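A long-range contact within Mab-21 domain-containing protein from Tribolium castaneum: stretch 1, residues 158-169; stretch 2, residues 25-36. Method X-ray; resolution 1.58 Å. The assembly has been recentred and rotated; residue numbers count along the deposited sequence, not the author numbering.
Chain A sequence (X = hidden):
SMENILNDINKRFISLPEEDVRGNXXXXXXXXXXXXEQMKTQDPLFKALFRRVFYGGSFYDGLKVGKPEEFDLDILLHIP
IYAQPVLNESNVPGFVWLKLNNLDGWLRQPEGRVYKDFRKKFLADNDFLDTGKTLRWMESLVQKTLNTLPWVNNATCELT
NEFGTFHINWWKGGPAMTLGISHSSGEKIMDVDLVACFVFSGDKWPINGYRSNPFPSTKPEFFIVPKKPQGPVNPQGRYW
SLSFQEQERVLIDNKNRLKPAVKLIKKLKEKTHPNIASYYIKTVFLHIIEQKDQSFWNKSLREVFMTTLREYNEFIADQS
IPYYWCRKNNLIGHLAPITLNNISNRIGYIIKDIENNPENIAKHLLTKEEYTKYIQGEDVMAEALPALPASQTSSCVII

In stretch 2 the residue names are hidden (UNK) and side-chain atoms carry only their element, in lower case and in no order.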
# COMPACT_ATOMS: atom_id res chain seq x y z
N GLU A 158 -0.32 -3.70 -26.12
CA GLU A 158 -0.84 -2.39 -26.48
C GLU A 158 -2.32 -2.33 -26.14
O GLU A 158 -3.11 -3.15 -26.64
CB GLU A 158 -0.62 -2.10 -27.96
CG GLU A 158 -1.02 -0.69 -28.37
CD GLU A 158 -0.48 -0.29 -29.73
OE1 GLU A 158 0.68 0.21 -29.78
OE2 GLU A 158 -1.19 -0.48 -30.73
N LEU A 159 -2.70 -1.38 -25.29
CA LEU A 159 -4.08 -1.15 -24.90
C LEU A 159 -4.45 0.30 -25.18
O LEU A 159 -3.62 1.21 -25.06
CB LEU A 159 -4.30 -1.44 -23.41
CG LEU A 159 -4.09 -2.87 -22.88
CD1 LEU A 159 -4.56 -2.95 -21.44
CD2 LEU A 159 -4.83 -3.88 -23.75
N THR A 160 -5.71 0.52 -25.53
CA THR A 160 -6.23 1.85 -25.78
C THR A 160 -7.39 2.14 -24.85
O THR A 160 -8.08 1.23 -24.38
CB THR A 160 -6.69 2.00 -27.23
OG1 THR A 160 -7.77 1.10 -27.49
CG2 THR A 160 -5.55 1.69 -28.19
N ASN A 161 -7.60 3.42 -24.57
CA ASN A 161 -8.75 3.88 -23.80
C ASN A 161 -8.99 5.34 -24.15
O ASN A 161 -8.44 5.86 -25.12
CB ASN A 161 -8.54 3.66 -22.30
CG ASN A 161 -7.26 4.28 -21.79
OD1 ASN A 161 -7.06 5.49 -21.89
ND2 ASN A 161 -6.39 3.46 -21.21
N GLU A 162 -9.82 6.02 -23.35
CA GLU A 162 -10.19 7.39 -23.67
C GLU A 162 -9.04 8.36 -23.53
O GLU A 162 -9.13 9.48 -24.04
CB GLU A 162 -11.36 7.86 -22.80
CG GLU A 162 -11.05 8.00 -21.31
CD GLU A 162 -11.37 6.74 -20.53
OE1 GLU A 162 -10.86 5.65 -20.88
OE2 GLU A 162 -12.15 6.83 -19.55
N PHE A 163 -7.95 7.96 -22.86
CA PHE A 163 -6.79 8.82 -22.69
C PHE A 163 -5.70 8.55 -23.71
O PHE A 163 -4.65 9.21 -23.67
CB PHE A 163 -6.25 8.68 -21.26
CG PHE A 163 -7.27 8.98 -20.21
CD1 PHE A 163 -7.71 10.28 -20.01
CD2 PHE A 163 -7.80 7.97 -19.43
CE1 PHE A 163 -8.66 10.56 -19.04
CE2 PHE A 163 -8.76 8.24 -18.47
CZ PHE A 163 -9.19 9.54 -18.27
N GLY A 164 -5.90 7.60 -24.61
CA GLY A 164 -4.93 7.34 -25.65
C GLY A 164 -4.46 5.90 -25.72
O GLY A 164 -5.22 4.98 -25.39
N THR A 165 -3.22 5.70 -26.16
CA THR A 165 -2.64 4.38 -26.35
C THR A 165 -1.52 4.17 -25.35
O THR A 165 -0.73 5.08 -25.09
CB THR A 165 -2.11 4.23 -27.78
OG1 THR A 165 -3.18 4.45 -28.70
CG2 THR A 165 -1.54 2.83 -28.00
N PHE A 166 -1.45 2.97 -24.79
CA PHE A 166 -0.51 2.69 -23.72
C PHE A 166 0.15 1.34 -23.96
O PHE A 166 -0.39 0.47 -24.63
CB PHE A 166 -1.22 2.74 -22.36
CG PHE A 166 -1.83 4.08 -22.09
CD1 PHE A 166 -1.06 5.11 -21.58
CD2 PHE A 166 -3.14 4.34 -22.45
CE1 PHE A 166 -1.60 6.36 -21.39
CE2 PHE A 166 -3.69 5.58 -22.25
CZ PHE A 166 -2.92 6.59 -21.72
N HIS A 167 1.36 1.21 -23.41
CA HIS A 167 2.17 0.02 -23.54
C HIS A 167 2.31 -0.64 -22.18
O HIS A 167 2.56 0.03 -21.18
CB HIS A 167 3.55 0.35 -24.11
CG HIS A 167 3.55 0.64 -25.58
ND1 HIS A 167 4.67 1.08 -26.26
CD2 HIS A 167 2.56 0.55 -26.50
CE1 HIS A 167 4.37 1.26 -27.53
NE2 HIS A 167 3.10 0.94 -27.71
N ILE A 168 2.15 -1.96 -22.15
CA ILE A 168 2.26 -2.72 -20.91
C ILE A 168 3.36 -3.76 -21.09
O ILE A 168 3.29 -4.61 -21.98
CB ILE A 168 0.93 -3.39 -20.53
CG1 ILE A 168 -0.12 -2.33 -20.17
CG2 ILE A 168 1.13 -4.33 -19.36
CD1 ILE A 168 -1.42 -2.93 -19.70
N ASN A 169 4.37 -3.67 -20.24
CA ASN A 169 5.39 -4.69 -20.10
C ASN A 169 5.17 -5.42 -18.79
O ASN A 169 4.48 -4.93 -17.89
CB ASN A 169 6.79 -4.06 -20.16
CG ASN A 169 7.09 -3.44 -21.52
OD1 ASN A 169 7.34 -4.15 -22.50
ND2 ASN A 169 7.06 -2.11 -21.58
N UNK A 25 -3.58 8.96 -12.12
CA UNK A 25 -4.52 7.98 -11.58
C UNK A 25 -5.63 7.67 -12.58
O UNK A 25 -5.99 6.50 -12.75
c UNK A 25 -4.16 8.39 -9.08
c UNK A 25 -3.86 8.78 -6.61
n UNK A 25 -4.44 9.43 -5.39
c UNK A 25 -5.12 8.46 -10.26
c UNK A 25 -4.84 8.83 -7.78
N UNK A 26 -6.18 8.68 -13.24
CA UNK A 26 -7.24 8.41 -14.21
C UNK A 26 -6.75 7.51 -15.34
O UNK A 26 -7.46 6.59 -15.77
c UNK A 26 -8.53 10.60 -13.78
c UNK A 26 -9.42 11.63 -14.45
o UNK A 26 -9.22 12.84 -14.31
c UNK A 26 -7.79 9.72 -14.78
n UNK A 26 -10.41 11.16 -15.20
N UNK A 27 -5.54 7.77 -15.83
CA UNK A 27 -4.97 6.95 -16.89
C UNK A 27 -4.74 5.53 -16.40
O UNK A 27 -5.15 4.56 -17.05
c UNK A 27 -2.67 9.66 -18.46
c UNK A 27 -3.93 8.86 -18.17
c UNK A 27 -2.87 6.55 -18.21
c UNK A 27 -3.66 7.57 -17.39
N UNK A 28 -4.05 5.39 -15.27
CA UNK A 28 -3.70 4.07 -14.76
C UNK A 28 -4.95 3.25 -14.43
O UNK A 28 -5.01 2.05 -14.72
c UNK A 28 -0.77 5.20 -12.48
c UNK A 28 -1.40 4.72 -13.77
c UNK A 28 -0.56 3.63 -14.41
c UNK A 28 -2.82 4.21 -13.52
N UNK A 29 -5.96 3.89 -13.83
CA UNK A 29 -7.16 3.15 -13.47
C UNK A 29 -7.92 2.68 -14.71
O UNK A 29 -8.56 1.62 -14.68
c UNK A 29 -7.42 4.26 -11.20
c UNK A 29 -8.04 4.01 -12.57
o UNK A 29 -7.51 5.85 -9.43
o UNK A 29 -9.20 5.79 -10.83
c UNK A 29 -8.09 5.38 -10.43
N UNK A 30 -7.84 3.43 -15.80
CA UNK A 30 -8.51 3.02 -17.03
C UNK A 30 -7.77 1.87 -17.71
O UNK A 30 -8.40 0.91 -18.18
c UNK A 30 -8.65 4.22 -17.98
o UNK A 30 -9.41 3.88 -19.12
N UNK A 31 -6.44 1.94 -17.77
CA UNK A 31 -5.67 0.82 -18.30
C UNK A 31 -5.98 -0.46 -17.53
O UNK A 31 -6.20 -1.53 -18.12
c UNK A 31 -3.83 2.18 -19.32
c UNK A 31 -4.16 1.14 -18.27
c UNK A 31 -3.34 -0.13 -18.48
N UNK A 32 -6.01 -0.37 -16.20
CA UNK A 32 -6.22 -1.57 -15.39
C UNK A 32 -7.65 -2.10 -15.50
O UNK A 32 -7.85 -3.32 -15.45
c UNK A 32 -5.85 -1.27 -13.93
c UNK A 32 -4.13 -0.38 -12.32
c UNK A 32 -3.50 -2.21 -13.94
c UNK A 32 -4.36 -0.96 -13.72
N UNK A 33 -8.65 -1.22 -15.66
CA UNK A 33 -10.00 -1.72 -15.89
C UNK A 33 -10.08 -2.51 -17.19
O UNK A 33 -10.72 -3.57 -17.25
n UNK A 33 -11.87 2.97 -13.13
n UNK A 33 -12.40 2.00 -15.17
c UNK A 33 -11.53 -0.20 -14.52
c UNK A 33 -11.01 -0.58 -15.90
n UNK A 33 -11.63 4.16 -15.08
c UNK A 33 -12.75 0.71 -14.60
c UNK A 33 -11.97 3.03 -14.45
N UNK A 34 -9.42 -2.02 -18.24
CA UNK A 34 -9.36 -2.78 -19.49
C UNK A 34 -8.73 -4.15 -19.27
O UNK A 34 -9.22 -5.16 -19.78
c UNK A 34 -8.59 -2.76 -21.88
c UNK A 34 -8.59 -2.00 -20.55
o UNK A 34 -9.19 -0.72 -20.75
N UNK A 35 -7.64 -4.20 -18.50
CA UNK A 35 -6.97 -5.47 -18.26
C UNK A 35 -7.84 -6.41 -17.43
O UNK A 35 -7.92 -7.61 -17.74
c UNK A 35 -3.07 -7.86 -18.53
c UNK A 35 -4.75 -6.45 -17.53
c UNK A 35 -3.16 -8.73 -17.46
c UNK A 35 -4.04 -8.46 -16.43
c UNK A 35 -3.87 -6.73 -18.56
c UNK A 35 -4.83 -7.33 -16.47
c UNK A 35 -5.62 -5.23 -17.58
N UNK A 36 -8.49 -5.90 -16.39
CA UNK A 36 -9.29 -6.76 -15.52
C UNK A 36 -10.52 -7.26 -16.26
O UNK A 36 -10.95 -8.41 -16.07
c UNK A 36 -10.75 -6.75 -13.44
c UNK A 36 -8.40 -5.87 -13.35
c UNK A 36 -9.65 -6.02 -14.21
O HOH W 1 -11.92 5.55 -17.48
O HOH W 2 -6.94 0.67 -21.67

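Position 25 carries four carbons in a row ending in a nitrogen, an extended side chain that stays out of reach of stretch 1: Lys25. Position 26 has three carbons, the third bearing one oxygen and one nitrogen. It faces the hairpin, and the ring of Phe163 comes close; this is Gln26, with NE2 3.7 Å from Phe163 CZ and its backbone O 3.4 Å from Phe163 CE2.

Position 27 has four carbons, forked at the first, with one arm two carbons long, touching two aromatic residues, Phe163 and Phe166. That is Ile27: CG2 lies 3.4 Å from Phe166 CE1, and CG1 3.9 Å from Phe163 CB. Position 28 also has four carbons, but forked at the second, on a CA-to-CB bond directed away: Leu28. Position 29 shows three carbons, the third with two oxygens, and makes no contact: Glu29.

Position 30 has one carbon and one oxygen, the smallest side chain of the helix segment, where the backbone comes within 6.8 Å of the hairpin, CA to CA of Asn161. It is Ser30, whose OG donates a hydrogen bond to Glu162 OE1 (2.9 Å) and lies 3.3 Å from Asn161 CB.

Position 31 is one carbon carrying two more, in contact with Leu159, Asn161, Phe166 and Ile168: Val31. CG1 is 3.6 Å from Ile168 CD1, while CG2 is 3.9 Å from Phe166 CD2 and 3.4 Å from Asn161 ND2. Position 32 has four carbons forked at the second; its CA-to-CB bond is directed away, and the side chain makes no contact: Leu32. Position 33 has three carbons, a nitrogen, then a carbon with two more nitrogens: Arg33. It reaches stretch 1 through water 1, which accepts from NH2 and donates to Glu162 OE2.

Position 34, one carbon carrying an oxygen and a carbon, packs against Leu159: Thr34, with CG2 4.1 Å from Leu159 CD1. Water 2 joins its OG1 to Thr160 O and Asn161 ND2. Position 35 is a carbon bearing a six-carbon ring: Phe35, whose backbone N is 4.4 Å from Leu159 CD1. Position 36, one carbon carrying two, is out of reach: Val36.

The rule is spacing on both sides. Positions 27, 30, 31 and 34 recur on one side of the helix, while Leu159, Phe166 and Ile168 point from the strands toward it. The branched Ile27 and Val31 fill the apolar centre. Ser30 faces the turn, and Glu162 OE1 accepts the hydrogen bond from its OG. The turn is closed by the backbone bond Gly164 N to Asn161 O and braced by Phe163 N donating to Asn161 OD1. Two waters carry the polar contacts further.

Stretch 2 25-36: KQILESVLRTFV
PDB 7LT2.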